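Free methionine-R-sulfoxide reductase (Saccharomyces cerevisiae, PDB 1F5M) catalyses the thioredoxin-dependent reduction of the R-enantiomer of free methionine sulfoxide to methionine and takes part in protection against oxidative stress. Local coordinates at residues H55-L60 with H160-F165. Residues are numbered along the deposited sequence; the frame is centred on the assembly and turned at random.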
ATOM      1  N   HIS B  55     -10.439   4.546   1.495  1.00 19.13           N
ATOM      2  CA  HIS B  55     -11.831   4.419   1.125  1.00 19.40           C
ATOM      3  C   HIS B  55     -12.785   5.184   2.022  1.00 18.80           C
ATOM      4  O   HIS B  55     -13.801   5.689   1.537  1.00 19.60           O
ATOM      5  CB  HIS B  55     -12.202   2.946   1.053  1.00 17.43           C
ATOM      6  CG  HIS B  55     -11.540   2.238  -0.091  1.00 18.71           C
ATOM      7  ND1 HIS B  55     -12.010   2.317  -1.393  1.00 21.64           N
ATOM      8  CD2 HIS B  55     -10.373   1.559  -0.153  1.00 17.44           C
ATOM      9  CE1 HIS B  55     -11.153   1.724  -2.204  1.00 21.35           C
ATOM     10  NE2 HIS B  55     -10.145   1.261  -1.474  1.00 20.21           N
ATOM     11  N   ALA B  56     -12.499   5.242   3.309  1.00 18.10           N
ATOM     12  CA  ALA B  56     -13.354   6.024   4.216  1.00 22.62           C
ATOM     13  C   ALA B  56     -13.384   7.489   3.763  1.00 23.65           C
ATOM     14  O   ALA B  56     -14.466   8.105   3.623  1.00 24.36           O
ATOM     15  CB  ALA B  56     -12.839   5.964   5.646  1.00 22.71           C
ATOM     16  N   TYR B  57     -12.213   8.068   3.550  1.00 23.44           N
ATOM     17  CA  TYR B  57     -12.203   9.467   3.141  1.00 24.66           C
ATOM     18  C   TYR B  57     -12.790   9.704   1.768  1.00 25.68           C
ATOM     19  O   TYR B  57     -13.368  10.768   1.528  1.00 24.52           O
ATOM     20  CB  TYR B  57     -10.796  10.066   3.249  1.00 25.32           C
ATOM     21  CG  TYR B  57     -10.539  10.458   4.674  1.00 26.68           C
ATOM     22  CD1 TYR B  57     -10.011   9.540   5.576  1.00 26.00           C
ATOM     23  CD2 TYR B  57     -10.998  11.691   5.168  1.00 25.90           C
ATOM     24  CE1 TYR B  57      -9.962   9.817   6.940  1.00 25.98           C
ATOM     25  CE2 TYR B  57     -10.954  11.978   6.530  1.00 26.28           C
ATOM     26  CZ  TYR B  57     -10.443  11.035   7.410  1.00 25.93           C
ATOM     27  OH  TYR B  57     -10.477  11.232   8.769  1.00 26.07           O
ATOM     28  N   LYS B  58     -12.676   8.720   0.871  1.00 23.85           N
ATOM     29  CA  LYS B  58     -13.237   8.878  -0.464  1.00 26.08           C
ATOM     30  C   LYS B  58     -14.745   8.948  -0.323  1.00 27.68           C
ATOM     31  O   LYS B  58     -15.391   9.744  -1.001  1.00 28.63           O
ATOM     32  CB  LYS B  58     -12.868   7.681  -1.394  1.00 25.70           C
ATOM     33  CG  LYS B  58     -11.531   7.850  -2.153  1.00 28.39           C
ATOM     34  CD  LYS B  58     -11.498   9.220  -2.838  1.00 32.74           C
ATOM     35  CE  LYS B  58     -10.273   9.493  -3.721  1.00 37.15           C
ATOM     36  NZ  LYS B  58     -10.050  11.015  -3.936  1.00 38.74           N
ATOM     37  N   SER B  59     -15.319   8.120   0.553  1.00 29.73           N
ATOM     38  CA  SER B  59     -16.768   8.122   0.696  1.00 31.68           C
ATOM     39  C   SER B  59     -17.254   9.351   1.459  1.00 32.13           C
ATOM     40  O   SER B  59     -18.380   9.785   1.234  1.00 33.15           O
ATOM     41  CB  SER B  59     -17.270   6.827   1.343  1.00 32.50           C
ATOM     42  OG  SER B  59     -17.054   6.836   2.721  1.00 37.52           O
ATOM     43  N   LEU B  60     -16.415   9.921   2.326  1.00 30.56           N
ATOM     44  CA  LEU B  60     -16.778  11.158   3.061  1.00 29.43           C
ATOM     45  C   LEU B  60     -16.652  12.345   2.109  1.00 28.17           C
ATOM     46  O   LEU B  60     -16.833  13.514   2.498  1.00 29.74           O
ATOM     47  CB  LEU B  60     -15.834  11.405   4.236  1.00 29.04           C
ATOM     48  CG  LEU B  60     -16.148  10.897   5.646  1.00 31.86           C
ATOM     49  CD1 LEU B  60     -17.510  10.267   5.727  1.00 30.94           C
ATOM     50  CD2 LEU B  60     -15.079   9.945   6.064  1.00 31.44           C
ATOM     51  N   HIS B 160     -10.452  18.422  13.786  1.00 21.59           N
ATOM     52  CA  HIS B 160     -10.172  17.600  14.964  1.00 21.23           C
ATOM     53  C   HIS B 160     -10.977  16.307  15.167  1.00 21.65           C
ATOM     54  O   HIS B 160     -10.652  15.533  16.066  1.00 21.53           O
ATOM     55  CB  HIS B 160     -10.199  18.462  16.223  1.00 21.14           C
ATOM     56  CG  HIS B 160      -9.001  19.344  16.335  1.00 21.87           C
ATOM     57  ND1 HIS B 160      -8.844  20.477  15.572  1.00 20.79           N
ATOM     58  CD2 HIS B 160      -7.844  19.189  17.021  1.00 19.16           C
ATOM     59  CE1 HIS B 160      -7.639  20.982  15.777  1.00 23.88           C
ATOM     60  NE2 HIS B 160      -7.013  20.216  16.652  1.00 21.46           N
ATOM     61  N   VAL B 161     -12.033  16.088  14.379  1.00 18.67           N
ATOM     62  CA  VAL B 161     -12.760  14.826  14.463  1.00 22.51           C
ATOM     63  C   VAL B 161     -11.848  13.791  13.769  1.00 21.38           C
ATOM     64  O   VAL B 161     -11.801  12.638  14.161  1.00 22.96           O
ATOM     65  CB  VAL B 161     -14.108  14.862  13.680  1.00 24.38           C
ATOM     66  CG1 VAL B 161     -14.464  13.422  13.143  1.00 27.01           C
ATOM     67  CG2 VAL B 161     -15.220  15.365  14.595  1.00 26.51           C
ATOM     68  N   ASP B 162     -11.133  14.212  12.729  1.00 20.58           N
ATOM     69  CA  ASP B 162     -10.219  13.313  12.023  1.00 22.16           C
ATOM     70  C   ASP B 162      -9.090  12.926  12.982  1.00 22.15           C
ATOM     71  O   ASP B 162      -8.666  11.770  13.034  1.00 21.32           O
ATOM     72  CB  ASP B 162      -9.632  14.028  10.811  1.00 21.63           C
ATOM     73  CG  ASP B 162     -10.693  14.370   9.795  1.00 24.09           C
ATOM     74  OD1 ASP B 162     -11.516  13.471   9.545  1.00 19.40           O
ATOM     75  OD2 ASP B 162     -10.696  15.505   9.271  1.00 24.04           O
ATOM     76  N   LYS B 163      -8.599  13.905  13.726  1.00 21.31           N
ATOM     77  CA  LYS B 163      -7.532  13.670  14.694  1.00 22.67           C
ATOM     78  C   LYS B 163      -7.982  12.705  15.776  1.00 22.93           C
ATOM     79  O   LYS B 163      -7.204  11.837  16.237  1.00 25.52           O
ATOM     80  CB  LYS B 163      -7.132  14.984  15.388  1.00 22.31           C
ATOM     81  CG  LYS B 163      -6.157  14.729  16.605  1.00 23.76           C
ATOM     82  CD  LYS B 163      -5.851  16.019  17.396  1.00 24.21           C
ATOM     83  CE  LYS B 163      -5.138  15.693  18.714  1.00 26.55           C
ATOM     84  NZ  LYS B 163      -4.806  16.967  19.393  1.00 26.46           N
ATOM     85  N   GLU B 164      -9.222  12.898  16.233  1.00 23.21           N
ATOM     86  CA  GLU B 164      -9.745  12.086  17.303  1.00 23.04           C
ATOM     87  C   GLU B 164      -9.817  10.635  16.841  1.00 23.53           C
ATOM     88  O   GLU B 164      -9.330   9.745  17.558  1.00 23.93           O
ATOM     89  CB  GLU B 164     -11.134  12.564  17.738  1.00 24.51           C
ATOM     90  CG  GLU B 164     -11.662  11.825  18.945  1.00 27.69           C
ATOM     91  CD  GLU B 164     -12.891  12.476  19.552  1.00 31.54           C
ATOM     92  OE1 GLU B 164     -12.908  12.568  20.784  1.00 31.98           O
ATOM     93  OE2 GLU B 164     -13.832  12.899  18.816  1.00 35.18           O
ATOM     94  N   PHE B 165     -10.408  10.387  15.681  1.00 23.73           N
ATOM     95  CA  PHE B 165     -10.485   9.001  15.192  1.00 26.86           C
ATOM     96  C   PHE B 165      -9.130   8.434  14.801  1.00 26.66           C
ATOM     97  O   PHE B 165      -8.865   7.239  15.025  1.00 28.28           O
ATOM     98  CB  PHE B 165     -11.464   8.854  14.011  1.00 30.60           C
ATOM     99  CG  PHE B 165     -12.923   8.622  14.446  1.00 37.82           C
ATOM    100  CD1 PHE B 165     -13.869   9.671  14.419  1.00 39.71           C
ATOM    101  CD2 PHE B 165     -13.342   7.360  14.921  1.00 39.48           C
ATOM    102  CE1 PHE B 165     -15.206   9.475  14.854  1.00 40.97           C
ATOM    103  CE2 PHE B 165     -14.691   7.137  15.371  1.00 40.27           C
ATOM    104  CZ  PHE B 165     -15.623   8.195  15.334  1.00 41.91           C
TER
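A single buried hydrogen bond between the side chains of Y57 and D162 joins two helices of the GAF fold: the C-terminal end of helix 42-59 and the first turn of helix 160-176. The fold is built on a six-stranded antiparallel sheet, and all of its strands lie in the 99 residues that separate the two segments in sequence. The backbones stay well apart: even the nearest CA atoms across the contact, those of Y57 and D162, are 9.9 Å from each other, and only 89 Å² of surface is buried between the segments. A tyrosine suits such a gap because its rigid ring carries a hydroxyl far out from the helix. With CG placed beside the backbone N and anti to the carbonyl carbon (chi1 -81°), the ring of Y57 is sent out from its helix, and its hydroxyl meets OD1 of D162. The ring and carboxylate planes are turned 61° apart; OD1 lies at the ring edge, close to the ring plane and 3.4 Å from CE2 of Y57.

Aspartate suits the receiving place because its short side chain offers two oxygens for separate duties. OD1 of D162 also forms a salt bridge with K21 NZ at the start of helix 21-36, so a third helix is tied to the same atom, and the lysine's positive charge would probably favour the ionised carboxylate. OD2 accepts a hydrogen bond from the backbone N of D159, just before the helix. The Y57 hydroxyl acts as donor: OH of Y57 lies 2.6 Å from OD1 of D162, approaching it from above the carboxylate plane, 48° out of it.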